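Local coordinates for protein myosin-I heavy chain (Dictyostelium discoideum, PDB 5EJS) that is an actin-based motor with ATPase activity that acts in early phagocytosis and adhesion, present here as its C-terminal MyTH4-FERM tail region, at residues Lys421-Ile426 with Phe434-Lys439; Gln448-Val453 with Ile462-Leu467. The protein carries 3 engineered substitutions. All coordinates share one frame; numbering follows the deposited sequence.

Contact 1. Residues Lys421-Ile426 with Phe434-Lys439; sequences KAWLAI and FDPHTK
W423 and F434 are joined through their backbones as an antiparallel hydrogen-bonded pair. W423 N gives to F434 O at 3.0 Å, and F434 N gives to W423 O at 2.9 Å.

The apolar contacts fall on the side chains of this pair. P436 sets its CA and CB over one face of the W423 indole. P436 CA sits 3.9 Å from the centre of the six-membered ring of W423, almost on the ring normal, a CH-pi contact. P436 CB comes to 3.6 Å from W423 CE2, and P436 CG reaches on toward W423 NE1. With CG anti to the carbonyl carbon (chi1 -73°), the indole of W423 is laid along the start of the turn. F434 CD1 meets A425 CB at 3.6 Å.

The polar contacts hold the turn itself. D435 OD1 accepts from H437 N at 3.0 Å through its anti lone pair, an Asx turn. K439 N also bonds D435 O. K439 NZ stands near the plane of the indole, at its edge, 4.1 Å from W423 CH2; its hydrogen bond goes to G320 O.

This is the end of an antiparallel beta hairpin, running into the next turn, in the PH-like (PTB-type) lobe of the FERM domain.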
ATOM      1  N   LYS A 421     -35.840  -1.885 -19.504  1.00 83.90           N
ATOM      2  CA  LYS A 421     -34.527  -2.207 -18.936  1.00 79.41           C
ATOM      3  C   LYS A 421     -33.857  -0.834 -18.709  1.00 78.49           C
ATOM      4  O   LYS A 421     -33.510  -0.144 -19.676  1.00 79.50           O
ATOM      5  CB  LYS A 421     -33.717  -3.097 -19.890  1.00 79.99           C
ATOM      6  CG  LYS A 421     -33.386  -4.461 -19.328  1.00 85.12           C
ATOM      7  CD  LYS A 421     -32.606  -5.300 -20.335  1.00 87.62           C
ATOM      8  CE  LYS A 421     -32.769  -6.785 -20.149  1.00 90.41           C
ATOM      9  NZ  LYS A 421     -34.045  -7.282 -20.723  1.00102.37           N
ATOM     10  N   ALA A 422     -33.784  -0.391 -17.436  1.00 68.43           N
ATOM     11  CA  ALA A 422     -33.252   0.927 -17.067  1.00 63.40           C
ATOM     12  C   ALA A 422     -32.139   0.885 -16.009  1.00 60.17           C
ATOM     13  O   ALA A 422     -31.746  -0.184 -15.536  1.00 57.50           O
ATOM     14  CB  ALA A 422     -34.389   1.829 -16.610  1.00 64.62           C
ATOM     15  N   TRP A 423     -31.609   2.066 -15.671  1.00 55.99           N
ATOM     16  CA  TRP A 423     -30.581   2.227 -14.641  1.00 55.30           C
ATOM     17  C   TRP A 423     -31.132   2.994 -13.472  1.00 55.68           C
ATOM     18  O   TRP A 423     -31.613   4.113 -13.650  1.00 53.54           O
ATOM     19  CB  TRP A 423     -29.358   3.014 -15.158  1.00 53.82           C
ATOM     20  CG  TRP A 423     -28.467   2.293 -16.109  1.00 55.31           C
ATOM     21  CD1 TRP A 423     -28.375   0.946 -16.296  1.00 58.46           C
ATOM     22  CD2 TRP A 423     -27.488   2.888 -16.968  1.00 55.24           C
ATOM     23  NE1 TRP A 423     -27.420   0.664 -17.240  1.00 58.02           N
ATOM     24  CE2 TRP A 423     -26.844   1.838 -17.658  1.00 59.26           C
ATOM     25  CE3 TRP A 423     -27.081   4.216 -17.222  1.00 56.15           C
ATOM     26  CZ2 TRP A 423     -25.817   2.071 -18.579  1.00 57.78           C
ATOM     27  CZ3 TRP A 423     -26.051   4.440 -18.121  1.00 56.71           C
ATOM     28  CH2 TRP A 423     -25.436   3.378 -18.789  1.00 57.10           C
ATOM     29  N   LEU A 424     -31.035   2.404 -12.274  1.00 51.77           N
ATOM     30  CA  LEU A 424     -31.371   3.083 -11.033  1.00 50.84           C
ATOM     31  C   LEU A 424     -30.060   3.778 -10.615  1.00 53.60           C
ATOM     32  O   LEU A 424     -29.025   3.121 -10.484  1.00 51.90           O
ATOM     33  CB  LEU A 424     -31.803   2.073  -9.959  1.00 50.72           C
ATOM     34  CG  LEU A 424     -32.075   2.647  -8.578  1.00 54.50           C
ATOM     35  CD1 LEU A 424     -33.418   3.348  -8.529  1.00 56.65           C
ATOM     36  CD2 LEU A 424     -32.013   1.564  -7.547  1.00 55.12           C
ATOM     37  N   ALA A 425     -30.096   5.092 -10.444  1.00 50.17           N
ATOM     38  CA  ALA A 425     -28.934   5.868 -10.047  1.00 46.88           C
ATOM     39  C   ALA A 425     -29.168   6.488  -8.668  1.00 49.15           C
ATOM     40  O   ALA A 425     -30.184   7.123  -8.458  1.00 52.10           O
ATOM     41  CB  ALA A 425     -28.668   6.958 -11.091  1.00 47.24           C
ATOM     42  N   ILE A 426     -28.241   6.311  -7.730  1.00 43.45           N
ATOM     43  CA  ILE A 426     -28.316   6.924  -6.396  1.00 42.38           C
ATOM     44  C   ILE A 426     -27.089   7.827  -6.202  1.00 44.40           C
ATOM     45  O   ILE A 426     -25.987   7.403  -6.447  1.00 39.01           O
ATOM     46  CB  ILE A 426     -28.484   5.879  -5.256  1.00 45.32           C
ATOM     47  CG1 ILE A 426     -29.705   4.953  -5.530  1.00 46.96           C
ATOM     48  CG2 ILE A 426     -28.617   6.563  -3.874  1.00 45.86           C
ATOM     49  CD1 ILE A 426     -29.820   3.718  -4.655  1.00 42.54           C
ATOM     50  N   PHE A 434     -32.364   6.365 -15.293  1.00 58.43           N
ATOM     51  CA  PHE A 434     -31.716   6.767 -16.538  1.00 58.41           C
ATOM     52  C   PHE A 434     -31.948   5.733 -17.633  1.00 67.05           C
ATOM     53  O   PHE A 434     -31.900   4.514 -17.370  1.00 65.61           O
ATOM     54  CB  PHE A 434     -30.201   6.914 -16.325  1.00 57.70           C
ATOM     55  CG  PHE A 434     -29.754   8.194 -15.680  1.00 58.20           C
ATOM     56  CD1 PHE A 434     -29.698   8.310 -14.290  1.00 60.77           C
ATOM     57  CD2 PHE A 434     -29.340   9.270 -16.455  1.00 59.90           C
ATOM     58  CE1 PHE A 434     -29.266   9.491 -13.688  1.00 60.71           C
ATOM     59  CE2 PHE A 434     -28.917  10.454 -15.855  1.00 62.21           C
ATOM     60  CZ  PHE A 434     -28.884  10.553 -14.474  1.00 60.45           C
ATOM     61  N   ASP A 435     -32.153   6.223 -18.879  1.00 66.94           N
ATOM     62  CA  ASP A 435     -32.283   5.369 -20.057  1.00 68.37           C
ATOM     63  C   ASP A 435     -30.843   4.913 -20.401  1.00 74.51           C
ATOM     64  O   ASP A 435     -30.003   5.782 -20.640  1.00 74.56           O
ATOM     65  CB  ASP A 435     -32.882   6.171 -21.218  1.00 70.94           C
ATOM     66  CG  ASP A 435     -33.252   5.342 -22.438  1.00 83.05           C
ATOM     67  OD1 ASP A 435     -32.347   4.712 -23.028  1.00 83.03           O
ATOM     68  OD2 ASP A 435     -34.436   5.370 -22.837  1.00 89.45           O
ATOM     69  N   PRO A 436     -30.506   3.603 -20.407  1.00 71.69           N
ATOM     70  CA  PRO A 436     -29.108   3.214 -20.697  1.00 72.20           C
ATOM     71  C   PRO A 436     -28.594   3.522 -22.105  1.00 82.67           C
ATOM     72  O   PRO A 436     -27.372   3.503 -22.311  1.00 81.44           O
ATOM     73  CB  PRO A 436     -29.098   1.698 -20.463  1.00 73.79           C
ATOM     74  CG  PRO A 436     -30.345   1.396 -19.716  1.00 77.95           C
ATOM     75  CD  PRO A 436     -31.347   2.424 -20.127  1.00 73.76           C
ATOM     76  N   HIS A 437     -29.513   3.723 -23.080  1.00 85.56           N
ATOM     77  CA  HIS A 437     -29.196   4.010 -24.483  1.00 87.93           C
ATOM     78  C   HIS A 437     -28.858   5.493 -24.691  1.00 87.39           C
ATOM     79  O   HIS A 437     -27.740   5.806 -25.107  1.00 86.84           O
ATOM     80  CB  HIS A 437     -30.361   3.554 -25.390  1.00 92.66           C
ATOM     81  CG  HIS A 437     -30.019   3.365 -26.833  1.00 98.48           C
ATOM     82  ND1 HIS A 437     -30.776   3.964 -27.836  1.00102.34           N
ATOM     83  CD2 HIS A 437     -29.054   2.605 -27.401  1.00100.99           C
ATOM     84  CE1 HIS A 437     -30.235   3.566 -28.975  1.00102.58           C
ATOM     85  NE2 HIS A 437     -29.201   2.744 -28.769  1.00102.10           N
ATOM     86  N   THR A 438     -29.802   6.395 -24.363  1.00 81.06           N
ATOM     87  CA  THR A 438     -29.649   7.849 -24.497  1.00 79.87           C
ATOM     88  C   THR A 438     -28.860   8.503 -23.362  1.00 80.51           C
ATOM     89  O   THR A 438     -28.401   9.635 -23.540  1.00 80.68           O
ATOM     90  CB  THR A 438     -31.021   8.527 -24.591  1.00 85.71           C
ATOM     91  OG1 THR A 438     -31.732   8.298 -23.380  1.00 83.48           O
ATOM     92  CG2 THR A 438     -31.837   8.049 -25.792  1.00 85.13           C
ATOM     93  N   LYS A 439     -28.789   7.832 -22.178  1.00 73.92           N
ATOM     94  CA  LYS A 439     -28.145   8.288 -20.925  1.00 71.07           C
ATOM     95  C   LYS A 439     -28.868   9.524 -20.370  1.00 74.57           C
ATOM     96  O   LYS A 439     -28.285  10.338 -19.647  1.00 73.45           O
ATOM     97  CB  LYS A 439     -26.611   8.467 -21.071  1.00 70.87           C
ATOM     98  CG  LYS A 439     -25.951   7.191 -21.558  1.00 76.10           C
ATOM     99  CD  LYS A 439     -24.520   7.033 -21.225  1.00 85.94           C
ATOM    100  CE  LYS A 439     -24.010   5.977 -22.165  1.00 91.30           C
ATOM    101  NZ  LYS A 439     -22.982   5.124 -21.535  1.00100.92           N
TER

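Contact 2. Residues Gln448-Val453 with Ile462-Leu467; sequences QSISNV and IMTGNL
I450 lays its CG2 methyl against I462, 4.0 Å from I462 CB. CG2 is anti to the backbone N, while I450 CG1 is 4.1 Å from T464 CG2. The two isoleucines cross at a slant, and W445 touches both. Cutting I450 back to an alanine would probably open a gap beside I462 and T464 and leave W445 and Y487 less well packed. Further along, V453 CG1 meets I462 CG2 at 3.7 Å. These two form a non-hydrogen-bonded pair.

M463 O is gripped twice by S451. S451 N is 2.8 Å from M463 O, nearly in line with the carbonyl bond. S451 OG is 3.0 Å from M463 O and gives from above the carbonyl plane. With OG between its own backbone N and carbonyl carbon (chi1 50°), the hydroxyl comes to the same oxygen as S451 N. M463 N in turn gives a straight bond of 2.7 Å to N452 O. The M463 chain is bent at chi2 and chi3, which brings CE near the N452 carbonyl and N452 CB.

T464 CA-H points at S449 O, with T464 CA 3.4 Å from that oxygen. The T464 hydroxyl has I471 O as its main partner, and is also hydrogen-bonded with Q473 OE1.

The contact is the open end of the beta hairpin of strands 452-455 and 459-463, in the PH-like lobe of the FERM domain.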
ATOM      1  N   GLN A 448     -35.674  14.065   0.241  1.00 75.19           N
ATOM      2  CA  GLN A 448     -36.730  14.820   0.931  1.00 78.12           C
ATOM      3  C   GLN A 448     -38.117  14.353   0.484  1.00 84.32           C
ATOM      4  O   GLN A 448     -39.029  14.212   1.307  1.00 87.28           O
ATOM      5  CB  GLN A 448     -36.606  16.347   0.650  1.00 79.76           C
ATOM      6  CG  GLN A 448     -35.348  17.028   1.213  1.00102.95           C
ATOM      7  CD  GLN A 448     -34.033  16.464   0.688  1.00118.20           C
ATOM      8  OE1 GLN A 448     -33.771  16.387  -0.524  1.00111.21           O
ATOM      9  NE2 GLN A 448     -33.204  15.989   1.605  1.00105.52           N
ATOM     10  N   SER A 449     -38.266  14.121  -0.829  1.00 77.34           N
ATOM     11  CA  SER A 449     -39.505  13.720  -1.476  1.00 76.98           C
ATOM     12  C   SER A 449     -39.803  12.204  -1.426  1.00 82.12           C
ATOM     13  O   SER A 449     -40.823  11.765  -1.969  1.00 84.02           O
ATOM     14  CB  SER A 449     -39.531  14.247  -2.903  1.00 77.00           C
ATOM     15  OG  SER A 449     -38.653  13.538  -3.746  1.00 77.48           O
ATOM     16  N   ILE A 450     -38.941  11.423  -0.740  1.00 77.71           N
ATOM     17  CA  ILE A 450     -39.136   9.988  -0.529  1.00 77.16           C
ATOM     18  C   ILE A 450     -39.390   9.787   0.964  1.00 84.77           C
ATOM     19  O   ILE A 450     -38.494  10.018   1.783  1.00 83.96           O
ATOM     20  CB  ILE A 450     -37.967   9.096  -1.079  1.00 76.29           C
ATOM     21  CG1 ILE A 450     -37.811   9.257  -2.590  1.00 74.98           C
ATOM     22  CG2 ILE A 450     -38.172   7.618  -0.732  1.00 75.19           C
ATOM     23  CD1 ILE A 450     -36.391   9.000  -3.087  1.00 77.37           C
ATOM     24  N   SER A 451     -40.626   9.392   1.308  1.00 84.93           N
ATOM     25  CA  SER A 451     -41.058   9.147   2.684  1.00 87.37           C
ATOM     26  C   SER A 451     -40.511   7.834   3.234  1.00 91.79           C
ATOM     27  O   SER A 451     -40.164   7.766   4.418  1.00 92.20           O
ATOM     28  CB  SER A 451     -42.583   9.200   2.798  1.00 93.95           C
ATOM     29  OG  SER A 451     -43.244   8.399   1.833  1.00101.48           O
ATOM     30  N   ASN A 452     -40.434   6.795   2.379  1.00 87.71           N
ATOM     31  CA  ASN A 452     -39.935   5.485   2.787  1.00 86.86           C
ATOM     32  C   ASN A 452     -39.514   4.629   1.609  1.00 87.89           C
ATOM     33  O   ASN A 452     -39.921   4.890   0.481  1.00 86.75           O
ATOM     34  CB  ASN A 452     -40.999   4.745   3.617  1.00 93.36           C
ATOM     35  CG  ASN A 452     -40.426   4.099   4.847  1.00135.28           C
ATOM     36  OD1 ASN A 452     -39.969   4.772   5.782  1.00136.73           O
ATOM     37  ND2 ASN A 452     -40.390   2.770   4.848  1.00127.62           N
ATOM     38  N   VAL A 453     -38.684   3.608   1.878  1.00 83.35           N
ATOM     39  CA  VAL A 453     -38.218   2.623   0.895  1.00 81.63           C
ATOM     40  C   VAL A 453     -38.503   1.217   1.421  1.00 88.92           C
ATOM     41  O   VAL A 453     -38.547   1.011   2.638  1.00 91.39           O
ATOM     42  CB  VAL A 453     -36.739   2.780   0.427  1.00 81.16           C
ATOM     43  CG1 VAL A 453     -36.499   4.135  -0.235  1.00 79.54           C
ATOM     44  CG2 VAL A 453     -35.748   2.532   1.562  1.00 79.79           C
ATOM     45  N   ILE A 462     -39.850   2.865  -3.774  1.00 80.31           N
ATOM     46  CA  ILE A 462     -39.765   4.175  -3.130  1.00 81.09           C
ATOM     47  C   ILE A 462     -41.159   4.758  -2.948  1.00 90.89           C
ATOM     48  O   ILE A 462     -41.956   4.738  -3.893  1.00 92.27           O
ATOM     49  CB  ILE A 462     -38.792   5.185  -3.832  1.00 81.14           C
ATOM     50  CG1 ILE A 462     -39.201   5.500  -5.287  1.00 81.45           C
ATOM     51  CG2 ILE A 462     -37.339   4.726  -3.744  1.00 76.41           C
ATOM     52  CD1 ILE A 462     -38.538   6.726  -5.845  1.00 87.09           C
ATOM     53  N   MET A 463     -41.464   5.261  -1.740  1.00 90.57           N
ATOM     54  CA  MET A 463     -42.756   5.886  -1.462  1.00 94.14           C
ATOM     55  C   MET A 463     -42.604   7.403  -1.579  1.00 99.12           C
ATOM     56  O   MET A 463     -41.858   8.015  -0.817  1.00 97.89           O
ATOM     57  CB  MET A 463     -43.336   5.431  -0.115  1.00 98.68           C
ATOM     58  CG  MET A 463     -44.128   4.142  -0.217  1.00104.45           C
ATOM     59  SD  MET A 463     -43.193   2.672  -0.726  1.00107.55           S
ATOM     60  CE  MET A 463     -42.287   2.289   0.814  1.00103.57           C
ATOM     61  N   THR A 464     -43.195   7.976  -2.623  1.00 97.64           N
ATOM     62  CA  THR A 464     -43.141   9.411  -2.934  1.00 98.73           C
ATOM     63  C   THR A 464     -44.523  10.089  -2.691  1.00108.11           C
ATOM     64  O   THR A 464     -45.270   9.650  -1.822  1.00110.64           O
ATOM     65  CB  THR A 464     -42.720   9.563  -4.397  1.00111.12           C
ATOM     66  OG1 THR A 464     -43.695   8.924  -5.242  1.00114.78           O
ATOM     67  CG2 THR A 464     -41.317   8.992  -4.663  1.00108.57           C
ATOM     68  N   GLY A 465     -44.871  11.092  -3.515  1.00105.44           N
ATOM     69  CA  GLY A 465     -46.140  11.829  -3.527  1.00107.86           C
ATOM     70  C   GLY A 465     -46.769  12.288  -2.221  1.00114.52           C
ATOM     71  O   GLY A 465     -46.094  12.886  -1.377  1.00113.53           O
ATOM     72  N   ASN A 466     -48.111  12.060  -2.088  1.00114.15           N
ATOM     73  CA  ASN A 466     -48.961  12.364  -0.921  1.00116.18           C
ATOM     74  C   ASN A 466     -48.508  11.509   0.285  1.00118.68           C
ATOM     75  O   ASN A 466     -48.556  10.285   0.214  1.00117.67           O
ATOM     76  CB  ASN A 466     -50.427  12.078  -1.268  1.00119.14           C
ATOM     77  CG  ASN A 466     -51.421  12.548  -0.235  1.00138.00           C
ATOM     78  OD1 ASN A 466     -51.575  11.960   0.826  1.00133.24           O
ATOM     79  ND2 ASN A 466     -52.163  13.594  -0.533  1.00126.28           N
ATOM     80  N   LEU A 467     -48.059  12.164   1.372  1.00114.45           N
ATOM     81  CA  LEU A 467     -47.475  11.580   2.597  1.00113.06           C
ATOM     82  C   LEU A 467     -48.312  10.492   3.276  1.00117.34           C
ATOM     83  O   LEU A 467     -47.772   9.470   3.722  1.00115.75           O
ATOM     84  CB  LEU A 467     -47.135  12.692   3.602  1.00113.40           C
ATOM     85  CG  LEU A 467     -45.935  13.569   3.242  1.00114.56           C
ATOM     86  CD1 LEU A 467     -46.325  14.690   2.339  1.00115.23           C
ATOM     87  CD2 LEU A 467     -45.395  14.208   4.432  1.00115.92           C
TER

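Both contacts lie in the PH-like lobe of the FERM domain but hold different strands. Contact 1 belongs to the four-stranded antiparallel sheet, contact 2 to the three-stranded one. Their centres are about 21 Å apart and they do not touch. Each is partly buried. The buried residues that touch across contact 1 are A422, A425 and F434, with a proline CH-pi contact to the tryptophan at the partly exposed side. In contact 2 they are I450, I462 and T464, aliphatic but for one hydroxyl, while serine and asparagine line the exposed side. Helix 480-491 touches both: I483 meets L424 in contact 1, and Y487 meets I450 and V453 in contact 2.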